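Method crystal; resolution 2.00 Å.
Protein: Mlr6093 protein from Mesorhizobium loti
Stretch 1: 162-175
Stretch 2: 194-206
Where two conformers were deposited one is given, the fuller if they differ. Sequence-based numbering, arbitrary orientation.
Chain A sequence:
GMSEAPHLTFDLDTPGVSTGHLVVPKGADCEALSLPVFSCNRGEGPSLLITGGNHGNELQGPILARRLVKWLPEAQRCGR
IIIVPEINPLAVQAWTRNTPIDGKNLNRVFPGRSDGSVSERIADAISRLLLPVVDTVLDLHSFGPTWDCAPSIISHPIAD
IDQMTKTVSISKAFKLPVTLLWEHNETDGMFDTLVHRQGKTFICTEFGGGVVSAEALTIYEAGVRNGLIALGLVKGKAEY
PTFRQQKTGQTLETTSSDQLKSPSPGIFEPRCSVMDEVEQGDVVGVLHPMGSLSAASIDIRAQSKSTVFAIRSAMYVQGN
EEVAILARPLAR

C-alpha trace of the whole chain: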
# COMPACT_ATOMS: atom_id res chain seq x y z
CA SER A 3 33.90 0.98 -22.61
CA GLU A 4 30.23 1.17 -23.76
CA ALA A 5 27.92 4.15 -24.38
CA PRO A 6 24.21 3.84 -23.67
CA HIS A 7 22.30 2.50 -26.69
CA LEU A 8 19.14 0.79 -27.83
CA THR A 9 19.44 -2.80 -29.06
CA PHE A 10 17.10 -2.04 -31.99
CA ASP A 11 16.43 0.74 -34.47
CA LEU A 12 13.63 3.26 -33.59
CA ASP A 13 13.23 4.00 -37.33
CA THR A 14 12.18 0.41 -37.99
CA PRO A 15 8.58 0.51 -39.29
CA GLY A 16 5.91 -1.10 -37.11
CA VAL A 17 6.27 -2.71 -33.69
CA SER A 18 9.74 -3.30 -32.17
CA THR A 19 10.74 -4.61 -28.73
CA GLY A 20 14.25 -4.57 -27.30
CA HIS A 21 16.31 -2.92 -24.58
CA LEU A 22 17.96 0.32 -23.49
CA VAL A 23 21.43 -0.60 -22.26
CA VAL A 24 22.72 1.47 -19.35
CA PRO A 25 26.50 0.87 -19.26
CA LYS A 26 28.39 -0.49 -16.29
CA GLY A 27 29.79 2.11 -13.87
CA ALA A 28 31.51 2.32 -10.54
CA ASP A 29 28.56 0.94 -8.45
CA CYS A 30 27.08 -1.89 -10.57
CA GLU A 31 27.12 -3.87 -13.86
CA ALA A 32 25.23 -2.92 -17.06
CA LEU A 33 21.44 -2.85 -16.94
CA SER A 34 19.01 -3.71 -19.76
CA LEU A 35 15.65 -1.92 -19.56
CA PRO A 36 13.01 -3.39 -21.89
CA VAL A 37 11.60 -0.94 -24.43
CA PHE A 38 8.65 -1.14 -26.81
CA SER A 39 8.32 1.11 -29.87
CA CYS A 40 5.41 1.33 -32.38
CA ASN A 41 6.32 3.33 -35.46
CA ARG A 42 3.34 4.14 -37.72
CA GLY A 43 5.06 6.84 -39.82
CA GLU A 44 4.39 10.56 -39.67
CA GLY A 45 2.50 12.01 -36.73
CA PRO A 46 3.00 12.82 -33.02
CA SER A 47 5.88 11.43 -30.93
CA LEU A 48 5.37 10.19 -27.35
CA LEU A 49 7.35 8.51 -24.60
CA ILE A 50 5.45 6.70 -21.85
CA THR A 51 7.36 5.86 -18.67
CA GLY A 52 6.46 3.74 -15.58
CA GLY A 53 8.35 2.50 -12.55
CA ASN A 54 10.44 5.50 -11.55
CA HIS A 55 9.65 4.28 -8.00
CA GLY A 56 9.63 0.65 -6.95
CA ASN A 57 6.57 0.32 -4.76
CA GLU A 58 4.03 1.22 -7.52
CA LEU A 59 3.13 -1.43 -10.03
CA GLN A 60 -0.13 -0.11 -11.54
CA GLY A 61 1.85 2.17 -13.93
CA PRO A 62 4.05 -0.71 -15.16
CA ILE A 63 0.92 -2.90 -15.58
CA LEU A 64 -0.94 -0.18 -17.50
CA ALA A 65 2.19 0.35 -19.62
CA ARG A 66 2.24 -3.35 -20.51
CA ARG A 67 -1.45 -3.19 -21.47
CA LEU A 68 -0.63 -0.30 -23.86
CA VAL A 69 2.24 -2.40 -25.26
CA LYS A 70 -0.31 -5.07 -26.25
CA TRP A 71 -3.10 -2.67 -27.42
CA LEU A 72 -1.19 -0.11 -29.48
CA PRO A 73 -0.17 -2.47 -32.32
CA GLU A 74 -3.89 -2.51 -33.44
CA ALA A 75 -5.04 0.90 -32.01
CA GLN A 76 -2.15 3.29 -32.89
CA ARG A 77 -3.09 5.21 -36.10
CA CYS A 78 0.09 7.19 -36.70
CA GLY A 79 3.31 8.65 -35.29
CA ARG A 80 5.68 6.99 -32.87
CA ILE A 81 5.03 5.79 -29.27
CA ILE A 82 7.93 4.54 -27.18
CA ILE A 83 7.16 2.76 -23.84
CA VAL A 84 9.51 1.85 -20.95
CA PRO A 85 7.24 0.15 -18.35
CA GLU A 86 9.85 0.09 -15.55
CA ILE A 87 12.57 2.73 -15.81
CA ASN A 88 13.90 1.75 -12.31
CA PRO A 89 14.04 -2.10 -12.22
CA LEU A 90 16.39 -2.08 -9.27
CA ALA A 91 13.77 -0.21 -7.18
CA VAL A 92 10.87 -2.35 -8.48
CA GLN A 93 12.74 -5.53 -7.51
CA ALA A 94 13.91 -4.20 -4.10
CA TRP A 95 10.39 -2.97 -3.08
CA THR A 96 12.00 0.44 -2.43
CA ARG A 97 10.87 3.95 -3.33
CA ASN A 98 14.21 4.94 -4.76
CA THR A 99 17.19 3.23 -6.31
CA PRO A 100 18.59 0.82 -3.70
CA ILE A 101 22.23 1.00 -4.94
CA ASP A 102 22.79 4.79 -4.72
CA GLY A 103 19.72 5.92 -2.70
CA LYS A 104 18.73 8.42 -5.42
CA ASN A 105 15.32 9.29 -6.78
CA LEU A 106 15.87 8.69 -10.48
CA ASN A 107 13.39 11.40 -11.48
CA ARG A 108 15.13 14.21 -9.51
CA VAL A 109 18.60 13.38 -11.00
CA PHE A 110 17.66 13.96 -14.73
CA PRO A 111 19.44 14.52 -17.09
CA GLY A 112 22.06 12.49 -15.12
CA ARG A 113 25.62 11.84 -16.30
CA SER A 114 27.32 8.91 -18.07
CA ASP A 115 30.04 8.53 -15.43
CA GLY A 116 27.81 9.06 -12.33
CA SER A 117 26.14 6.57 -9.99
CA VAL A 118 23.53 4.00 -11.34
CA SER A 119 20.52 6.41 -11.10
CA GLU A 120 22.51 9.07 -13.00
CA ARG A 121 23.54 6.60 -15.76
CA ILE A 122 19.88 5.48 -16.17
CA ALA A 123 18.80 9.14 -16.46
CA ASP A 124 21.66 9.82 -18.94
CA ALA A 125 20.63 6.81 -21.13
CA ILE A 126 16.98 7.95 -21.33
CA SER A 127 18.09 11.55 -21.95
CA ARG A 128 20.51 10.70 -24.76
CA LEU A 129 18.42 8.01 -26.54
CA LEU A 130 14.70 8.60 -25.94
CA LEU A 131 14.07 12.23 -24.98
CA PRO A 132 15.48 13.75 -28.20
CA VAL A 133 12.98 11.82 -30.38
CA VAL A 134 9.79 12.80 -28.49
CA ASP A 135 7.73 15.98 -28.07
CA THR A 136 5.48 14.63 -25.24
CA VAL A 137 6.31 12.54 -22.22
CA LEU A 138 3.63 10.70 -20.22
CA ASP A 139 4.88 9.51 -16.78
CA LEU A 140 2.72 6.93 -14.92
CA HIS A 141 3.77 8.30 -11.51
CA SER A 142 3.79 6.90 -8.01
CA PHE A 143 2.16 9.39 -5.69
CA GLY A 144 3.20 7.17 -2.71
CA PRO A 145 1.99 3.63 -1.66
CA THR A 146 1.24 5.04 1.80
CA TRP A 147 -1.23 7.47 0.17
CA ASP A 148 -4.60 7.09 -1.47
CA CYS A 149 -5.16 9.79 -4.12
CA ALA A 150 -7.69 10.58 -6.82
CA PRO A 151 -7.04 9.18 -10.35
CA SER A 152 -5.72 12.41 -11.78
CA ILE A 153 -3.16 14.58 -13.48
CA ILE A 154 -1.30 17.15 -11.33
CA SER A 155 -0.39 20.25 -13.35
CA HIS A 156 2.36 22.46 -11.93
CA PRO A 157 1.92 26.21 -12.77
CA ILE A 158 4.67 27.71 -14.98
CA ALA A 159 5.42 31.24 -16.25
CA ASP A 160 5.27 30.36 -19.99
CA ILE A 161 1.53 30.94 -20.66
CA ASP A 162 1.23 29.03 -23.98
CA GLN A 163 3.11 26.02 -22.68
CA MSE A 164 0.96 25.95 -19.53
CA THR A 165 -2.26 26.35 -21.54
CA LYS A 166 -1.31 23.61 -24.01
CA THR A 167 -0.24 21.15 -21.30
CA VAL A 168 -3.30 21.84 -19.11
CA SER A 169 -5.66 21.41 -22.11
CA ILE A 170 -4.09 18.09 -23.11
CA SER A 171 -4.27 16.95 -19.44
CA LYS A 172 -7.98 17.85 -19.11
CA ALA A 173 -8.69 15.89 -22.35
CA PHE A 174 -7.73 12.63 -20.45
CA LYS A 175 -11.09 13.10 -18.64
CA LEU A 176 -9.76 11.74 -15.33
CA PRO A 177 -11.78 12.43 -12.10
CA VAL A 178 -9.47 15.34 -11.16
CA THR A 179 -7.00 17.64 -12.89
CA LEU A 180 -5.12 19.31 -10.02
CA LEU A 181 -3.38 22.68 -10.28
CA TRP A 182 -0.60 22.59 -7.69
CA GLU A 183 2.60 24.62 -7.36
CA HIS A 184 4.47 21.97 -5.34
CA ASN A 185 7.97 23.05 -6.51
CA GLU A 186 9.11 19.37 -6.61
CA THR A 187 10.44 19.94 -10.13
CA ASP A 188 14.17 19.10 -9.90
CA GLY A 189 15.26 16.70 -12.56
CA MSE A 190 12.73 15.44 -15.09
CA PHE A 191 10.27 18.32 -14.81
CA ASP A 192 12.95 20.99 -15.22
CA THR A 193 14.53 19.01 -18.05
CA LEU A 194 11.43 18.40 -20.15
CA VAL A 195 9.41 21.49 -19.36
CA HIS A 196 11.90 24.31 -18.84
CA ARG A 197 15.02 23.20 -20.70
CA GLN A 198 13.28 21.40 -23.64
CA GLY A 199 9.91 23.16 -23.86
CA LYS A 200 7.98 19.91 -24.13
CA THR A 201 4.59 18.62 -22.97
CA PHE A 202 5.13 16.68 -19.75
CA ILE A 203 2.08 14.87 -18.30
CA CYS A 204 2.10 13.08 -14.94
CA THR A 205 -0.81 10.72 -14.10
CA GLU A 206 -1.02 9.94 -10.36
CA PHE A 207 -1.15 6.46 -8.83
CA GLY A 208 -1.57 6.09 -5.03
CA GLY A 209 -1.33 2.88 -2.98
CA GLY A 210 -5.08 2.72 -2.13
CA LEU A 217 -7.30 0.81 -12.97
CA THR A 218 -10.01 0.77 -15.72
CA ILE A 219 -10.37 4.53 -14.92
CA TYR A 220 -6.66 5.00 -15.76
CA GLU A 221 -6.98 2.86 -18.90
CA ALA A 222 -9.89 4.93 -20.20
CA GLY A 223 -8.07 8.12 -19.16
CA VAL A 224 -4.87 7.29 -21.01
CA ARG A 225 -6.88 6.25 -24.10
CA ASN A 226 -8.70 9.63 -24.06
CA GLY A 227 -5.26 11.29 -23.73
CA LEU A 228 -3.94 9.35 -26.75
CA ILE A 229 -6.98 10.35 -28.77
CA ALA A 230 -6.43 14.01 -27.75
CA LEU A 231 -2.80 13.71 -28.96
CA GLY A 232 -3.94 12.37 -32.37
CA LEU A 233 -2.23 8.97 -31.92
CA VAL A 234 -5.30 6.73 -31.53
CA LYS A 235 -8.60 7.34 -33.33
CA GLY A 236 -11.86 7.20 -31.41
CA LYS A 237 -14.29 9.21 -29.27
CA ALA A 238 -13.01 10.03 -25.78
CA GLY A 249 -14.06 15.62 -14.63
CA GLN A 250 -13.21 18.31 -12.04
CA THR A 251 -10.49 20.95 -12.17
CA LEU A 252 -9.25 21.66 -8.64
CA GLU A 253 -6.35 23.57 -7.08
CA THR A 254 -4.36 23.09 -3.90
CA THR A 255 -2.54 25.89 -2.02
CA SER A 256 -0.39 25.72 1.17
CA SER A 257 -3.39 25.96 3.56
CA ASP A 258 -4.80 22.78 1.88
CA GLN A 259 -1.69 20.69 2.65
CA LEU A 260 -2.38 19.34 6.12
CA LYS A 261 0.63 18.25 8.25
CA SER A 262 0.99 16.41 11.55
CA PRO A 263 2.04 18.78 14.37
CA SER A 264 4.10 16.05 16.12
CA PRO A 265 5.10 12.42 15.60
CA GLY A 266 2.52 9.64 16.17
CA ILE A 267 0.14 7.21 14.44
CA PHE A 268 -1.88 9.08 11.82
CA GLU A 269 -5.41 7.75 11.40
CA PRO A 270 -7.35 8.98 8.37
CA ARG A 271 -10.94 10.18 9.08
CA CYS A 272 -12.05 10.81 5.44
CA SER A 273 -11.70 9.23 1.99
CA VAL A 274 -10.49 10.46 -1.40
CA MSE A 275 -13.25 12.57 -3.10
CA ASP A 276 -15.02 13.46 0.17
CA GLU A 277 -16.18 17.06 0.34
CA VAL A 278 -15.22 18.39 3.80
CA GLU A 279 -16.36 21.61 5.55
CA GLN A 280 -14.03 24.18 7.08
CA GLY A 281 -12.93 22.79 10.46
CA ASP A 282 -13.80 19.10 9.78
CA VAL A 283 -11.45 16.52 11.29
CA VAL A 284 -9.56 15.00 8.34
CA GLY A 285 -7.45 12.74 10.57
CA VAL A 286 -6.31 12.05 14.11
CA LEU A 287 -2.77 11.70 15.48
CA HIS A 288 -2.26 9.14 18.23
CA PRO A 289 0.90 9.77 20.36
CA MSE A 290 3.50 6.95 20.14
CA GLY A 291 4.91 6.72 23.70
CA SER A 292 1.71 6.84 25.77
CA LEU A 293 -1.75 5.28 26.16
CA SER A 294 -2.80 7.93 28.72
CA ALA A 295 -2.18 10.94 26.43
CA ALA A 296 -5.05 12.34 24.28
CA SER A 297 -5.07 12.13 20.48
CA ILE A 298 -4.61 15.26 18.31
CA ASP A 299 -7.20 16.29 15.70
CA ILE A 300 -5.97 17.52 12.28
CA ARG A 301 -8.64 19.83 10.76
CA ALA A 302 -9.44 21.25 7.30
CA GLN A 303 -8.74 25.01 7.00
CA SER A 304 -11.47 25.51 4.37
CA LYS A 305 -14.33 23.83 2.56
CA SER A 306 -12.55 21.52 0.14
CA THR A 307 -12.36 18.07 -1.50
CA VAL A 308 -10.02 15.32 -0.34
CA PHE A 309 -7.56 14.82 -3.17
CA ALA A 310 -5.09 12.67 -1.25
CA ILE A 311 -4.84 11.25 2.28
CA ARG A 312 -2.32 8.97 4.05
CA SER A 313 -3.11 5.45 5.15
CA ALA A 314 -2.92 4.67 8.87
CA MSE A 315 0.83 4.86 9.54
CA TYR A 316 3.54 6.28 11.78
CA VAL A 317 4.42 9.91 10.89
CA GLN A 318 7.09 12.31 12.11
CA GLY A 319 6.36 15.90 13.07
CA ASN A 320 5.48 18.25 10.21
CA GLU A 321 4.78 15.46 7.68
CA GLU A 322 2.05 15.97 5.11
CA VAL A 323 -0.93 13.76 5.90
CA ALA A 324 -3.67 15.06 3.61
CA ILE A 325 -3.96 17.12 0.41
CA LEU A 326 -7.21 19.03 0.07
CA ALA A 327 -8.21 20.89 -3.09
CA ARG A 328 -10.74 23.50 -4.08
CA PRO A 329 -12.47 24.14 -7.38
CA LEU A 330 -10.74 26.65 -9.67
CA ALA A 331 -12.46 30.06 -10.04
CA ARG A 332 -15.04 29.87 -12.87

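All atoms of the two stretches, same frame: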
# COMPACT_ATOMS: atom_id res chain seq x y z
N ASP A 162 1.60 30.01 -22.94
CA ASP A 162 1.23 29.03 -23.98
C ASP A 162 1.55 27.60 -23.61
O ASP A 162 0.74 26.71 -23.82
CB ASP A 162 1.92 29.34 -25.31
CG ASP A 162 1.40 30.58 -25.97
OD1 ASP A 162 0.38 31.14 -25.49
OD2 ASP A 162 2.01 31.00 -26.97
N GLN A 163 2.73 27.37 -23.06
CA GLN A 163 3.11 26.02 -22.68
C GLN A 163 2.19 25.49 -21.60
O GLN A 163 1.80 24.32 -21.65
CB GLN A 163 4.56 25.98 -22.21
CG GLN A 163 5.10 24.59 -21.99
CD GLN A 163 6.51 24.56 -21.49
OE1 GLN A 163 7.04 25.57 -20.99
NE2 GLN A 163 7.13 23.40 -21.60
N MSE A 164 1.85 26.35 -20.62
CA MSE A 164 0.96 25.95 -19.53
C MSE A 164 -0.43 25.65 -20.08
O MSE A 164 -1.00 24.63 -19.73
CB MSE A 164 0.90 27.01 -18.43
CG MSE A 164 -0.02 26.64 -17.25
SE MSE A 164 0.06 27.86 -15.75
CE MSE A 164 -0.22 29.57 -16.65
N THR A 165 -0.93 26.52 -20.93
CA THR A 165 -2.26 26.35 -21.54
C THR A 165 -2.36 25.06 -22.37
O THR A 165 -3.35 24.32 -22.28
CB THR A 165 -2.58 27.56 -22.44
OG1 THR A 165 -2.34 28.77 -21.71
CG2 THR A 165 -4.03 27.52 -22.91
N LYS A 166 -1.35 24.81 -23.20
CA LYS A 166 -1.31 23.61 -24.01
C LYS A 166 -1.29 22.36 -23.14
O LYS A 166 -2.08 21.45 -23.37
CB LYS A 166 -0.08 23.61 -24.91
CG LYS A 166 0.04 22.40 -25.88
CD LYS A 166 1.29 22.57 -26.72
CE LYS A 166 1.50 21.45 -27.68
NZ LYS A 166 2.77 21.67 -28.43
N THR A 167 -0.38 22.32 -22.16
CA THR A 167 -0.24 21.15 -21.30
C THR A 167 -1.50 20.90 -20.47
O THR A 167 -1.93 19.76 -20.38
CB THR A 167 1.00 21.23 -20.39
OG1 THR A 167 2.19 21.21 -21.19
CG2 THR A 167 1.02 20.05 -19.40
N VAL A 168 -2.09 21.96 -19.92
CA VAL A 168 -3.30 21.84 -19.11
C VAL A 168 -4.47 21.36 -19.98
O VAL A 168 -5.20 20.50 -19.55
CB VAL A 168 -3.63 23.18 -18.37
CG1 VAL A 168 -5.01 23.16 -17.76
CG2 VAL A 168 -2.57 23.48 -17.30
N SER A 169 -4.60 21.86 -21.20
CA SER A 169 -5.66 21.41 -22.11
C SER A 169 -5.56 19.93 -22.46
O SER A 169 -6.56 19.20 -22.40
CB SER A 169 -5.68 22.23 -23.38
OG SER A 169 -6.05 23.57 -23.06
N ILE A 170 -4.35 19.50 -22.81
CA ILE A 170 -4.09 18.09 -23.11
C ILE A 170 -4.44 17.21 -21.88
O ILE A 170 -5.12 16.21 -22.04
CB ILE A 170 -2.64 17.83 -23.57
CG1 ILE A 170 -2.36 18.53 -24.92
CG2 ILE A 170 -2.42 16.31 -23.73
CD1 ILE A 170 -0.89 18.45 -25.42
N SER A 171 -4.01 17.64 -20.70
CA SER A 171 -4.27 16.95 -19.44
C SER A 171 -5.77 16.79 -19.14
O SER A 171 -6.21 15.71 -18.79
CB SER A 171 -3.58 17.67 -18.29
OG SER A 171 -2.17 17.64 -18.45
N LYS A 172 -6.53 17.86 -19.30
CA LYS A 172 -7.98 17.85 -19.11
C LYS A 172 -8.71 16.91 -20.08
O LYS A 172 -9.71 16.30 -19.70
CB LYS A 172 -8.55 19.27 -19.23
CG LYS A 172 -8.22 20.17 -18.04
CD LYS A 172 -8.72 21.61 -18.27
CE LYS A 172 -8.44 22.51 -17.07
NZ LYS A 172 -8.79 23.95 -17.31
N ALA A 173 -8.19 16.80 -21.31
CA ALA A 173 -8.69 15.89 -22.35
C ALA A 173 -8.56 14.38 -21.99
O ALA A 173 -9.16 13.57 -22.68
CB ALA A 173 -8.00 16.17 -23.72
N PHE A 174 -7.80 14.02 -20.95
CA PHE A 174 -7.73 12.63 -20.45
C PHE A 174 -9.06 12.27 -19.76
O PHE A 174 -9.36 11.09 -19.62
CB PHE A 174 -6.60 12.42 -19.44
CG PHE A 174 -5.22 12.25 -20.04
CD1 PHE A 174 -4.65 13.24 -20.82
CD2 PHE A 174 -4.47 11.14 -19.76
CE1 PHE A 174 -3.38 13.11 -21.33
CE2 PHE A 174 -3.18 11.00 -20.29
CZ PHE A 174 -2.66 11.99 -21.09
N LYS A 175 -9.84 13.28 -19.33
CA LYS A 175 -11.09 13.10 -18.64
C LYS A 175 -10.99 12.26 -17.36
O LYS A 175 -11.87 11.46 -17.06
CB LYS A 175 -12.17 12.56 -19.59
CG LYS A 175 -12.23 13.28 -20.92
CD LYS A 175 -13.53 13.00 -21.67
CE LYS A 175 -13.48 13.53 -23.11
NZ LYS A 175 -12.82 14.88 -23.27
N LEU A 194 12.41 18.47 -19.08
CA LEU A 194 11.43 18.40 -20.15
C LEU A 194 10.66 19.68 -20.39
O LEU A 194 10.48 20.11 -21.53
CB LEU A 194 10.44 17.27 -19.90
CG LEU A 194 10.89 15.83 -20.14
CD1 LEU A 194 12.33 15.60 -19.77
CD2 LEU A 194 9.94 14.93 -19.36
N VAL A 195 10.19 20.25 -19.31
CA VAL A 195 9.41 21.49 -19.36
C VAL A 195 10.27 22.73 -19.62
O VAL A 195 10.11 23.40 -20.64
CB VAL A 195 8.59 21.69 -18.05
CG1 VAL A 195 7.81 23.03 -18.05
CG2 VAL A 195 7.67 20.49 -17.83
N HIS A 196 11.18 23.05 -18.71
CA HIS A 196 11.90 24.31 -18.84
C HIS A 196 13.02 24.28 -19.86
O HIS A 196 13.10 25.18 -20.71
CB HIS A 196 12.43 24.81 -17.49
CG HIS A 196 11.36 25.09 -16.48
ND1 HIS A 196 10.22 25.80 -16.77
CD2 HIS A 196 11.27 24.76 -15.17
CE1 HIS A 196 9.46 25.88 -15.69
NE2 HIS A 196 10.08 25.26 -14.70
N ARG A 197 13.88 23.28 -19.79
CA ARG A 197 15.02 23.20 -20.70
C ARG A 197 14.60 22.87 -22.14
O ARG A 197 15.09 23.50 -23.06
CB ARG A 197 16.06 22.22 -20.16
CG ARG A 197 17.23 21.86 -21.06
CD ARG A 197 18.31 22.85 -21.07
NE ARG A 197 19.02 22.86 -19.79
CZ ARG A 197 20.18 23.49 -19.58
NH1 ARG A 197 20.82 24.16 -20.55
NH2 ARG A 197 20.72 23.43 -18.36
N GLN A 198 13.69 21.90 -22.31
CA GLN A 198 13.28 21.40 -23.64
C GLN A 198 11.97 21.92 -24.20
O GLN A 198 11.70 21.72 -25.37
CB GLN A 198 13.30 19.87 -23.65
CG GLN A 198 14.69 19.32 -23.43
CD GLN A 198 14.76 17.83 -23.49
OE1 GLN A 198 13.82 17.15 -23.93
NE2 GLN A 198 15.88 17.31 -23.06
N GLY A 199 11.14 22.56 -23.38
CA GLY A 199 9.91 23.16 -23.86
C GLY A 199 8.91 22.17 -24.39
O GLY A 199 8.19 22.47 -25.35
N LYS A 200 8.85 21.01 -23.74
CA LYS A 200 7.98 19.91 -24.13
C LYS A 200 6.75 19.78 -23.22
O LYS A 200 6.60 20.46 -22.17
CB LYS A 200 8.81 18.61 -24.16
CG LYS A 200 9.82 18.59 -25.35
CD LYS A 200 10.72 17.35 -25.38
CE LYS A 200 11.75 17.45 -26.52
NZ LYS A 200 12.69 16.28 -26.50
N THR A 201 5.83 18.95 -23.69
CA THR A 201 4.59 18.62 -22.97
C THR A 201 4.93 17.47 -22.04
O THR A 201 5.35 16.43 -22.50
CB THR A 201 3.49 18.24 -23.93
OG1 THR A 201 3.23 19.37 -24.75
CG2 THR A 201 2.18 17.82 -23.17
N PHE A 202 4.86 17.71 -20.73
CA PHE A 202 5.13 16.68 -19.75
C PHE A 202 3.86 16.48 -18.94
O PHE A 202 3.39 17.43 -18.30
CB PHE A 202 6.29 17.11 -18.87
CG PHE A 202 6.68 16.11 -17.81
CD1 PHE A 202 6.79 14.74 -18.10
CD2 PHE A 202 7.00 16.54 -16.53
CE1 PHE A 202 7.17 13.82 -17.13
CE2 PHE A 202 7.40 15.62 -15.54
CZ PHE A 202 7.47 14.25 -15.85
N ILE A 203 3.33 15.25 -18.97
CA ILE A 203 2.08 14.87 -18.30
C ILE A 203 2.35 13.75 -17.28
O ILE A 203 2.99 12.75 -17.59
CB ILE A 203 0.98 14.53 -19.34
CG1 ILE A 203 0.58 15.82 -20.07
CG2 ILE A 203 -0.25 13.99 -18.70
CD1 ILE A 203 -0.38 15.59 -21.18
N CYS A 204 1.89 13.98 -16.04
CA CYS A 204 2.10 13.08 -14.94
C CYS A 204 0.75 12.60 -14.39
O CYS A 204 0.01 13.40 -13.82
CB CYS A 204 2.90 13.84 -13.89
SG CYS A 204 3.56 12.86 -12.60
N THR A 205 0.43 11.32 -14.59
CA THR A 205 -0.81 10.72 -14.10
C THR A 205 -0.46 10.15 -12.73
O THR A 205 0.60 9.57 -12.57
CB THR A 205 -1.33 9.65 -15.02
OG1 THR A 205 -0.36 8.63 -15.11
CG2 THR A 205 -1.59 10.21 -16.42
N GLU A 206 -1.34 10.32 -11.75
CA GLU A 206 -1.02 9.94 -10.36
C GLU A 206 -1.66 8.66 -9.89
O GLU A 206 -2.88 8.52 -9.96
CB GLU A 206 -1.40 11.06 -9.41
CG GLU A 206 -0.66 12.37 -9.62
CD GLU A 206 0.85 12.31 -9.43
OE1 GLU A 206 1.37 11.45 -8.70
OE2 GLU A 206 1.54 13.18 -10.01
O HOH W 1 8.62 26.69 -18.97
O HOH W 2 4.59 20.60 -20.16
O HOH W 3 3.05 21.91 -23.68

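What holds the start of the contact together? The strongest direct polar link is the side-chain amide of Gln163, whose extended side chain (chi1 and chi2 both t) reaches from the helix to the turn before the strand. Its NE2 donates two hydrogen bonds to backbone carbonyls: one to Lys200 O, with NE2 to O at 3.0 Å, and a straighter one to Val195 O, with NE2 to O at 3.1 Å and an N-H...O angle of 172° against 145° for the first. The side-chain amide nitrogen of glutamine carries two hydrogens, so one atom can serve both carbonyls. Val195 O also accepts a weak bond from Gly199 N, 3.0 Å from N to O, within a segment where Gly199 leaves helical geometry with positive phi, a conformation that favours glycine. Gln163 therefore ties together the last turn of one helix and the residue leading into the strand.

How do waters extend this polar network? The other end of the Gln163 amide is satisfied as well: water 1 donates to Gln163 OE1 over 2.8 Å from its oxygen and lies 2.9 Å from His196 ND1. One turn further along the helix, Thr167 OG1 is 2.7 Å from the oxygen of water 2 and 2.7 Å from that of water 3. Water 2 donates to Lys200 O, 2.8 Å from its oxygen, and accepts from Phe202 N, 3.0 Å away, thereby joining the threonine hydroxyl to the strand backbone. Water 3 hydrogen-bonds to Thr201 OG1, its oxygen 2.8 Å away, so water 3 bridges the two threonine hydroxyls, while Thr167 OG1 also lies 3.9 Å from Thr201 CG2. This is also where the backbones come nearest among the registered pairs, with Thr167 CA and Thr201 CA 5.7 Å apart.

Where does packing take over from hydrogen bonding? The change comes around Thr167 and Ile170. The methyl of Thr167 lies against the strand backbone, CG2 to Phe202 O being 3.7 Å, while Ile170 CD1 rests 3.9 Å from Thr201 CG2. Ile203 then becomes the main apolar partner, pointing toward the helix. Its CD1 comes within 3.3 Å of Ile170 CG2, a tight approach for two methyl groups. Ser171 adds a polar atom to this region without bonding across it: its OG donates to Thr167 O, 2.9 Å away, one turn back in its own helix, and sits 3.7 Å from Ile203 CG1.

What closes the far end? Phe174, just beyond the clearly helical residues and inside the type I turn from Lys172 to Lys175, is buried, and its CA-to-CB bond points toward the strand. Phe174 CE1 is 3.9 Å from Ile203 CD1 and Phe174 CE2 is 4.3 Å from Thr205 CG2, both approaches oblique to the ring. Ile203 CD1 thus touches both Ile170 and Phe174. With the helix and strand axes inclined at 41° and no closer than 8.5 Å, the contact runs from a hydrogen-bonded beginning to an apolar end, burying 457 Å² in all.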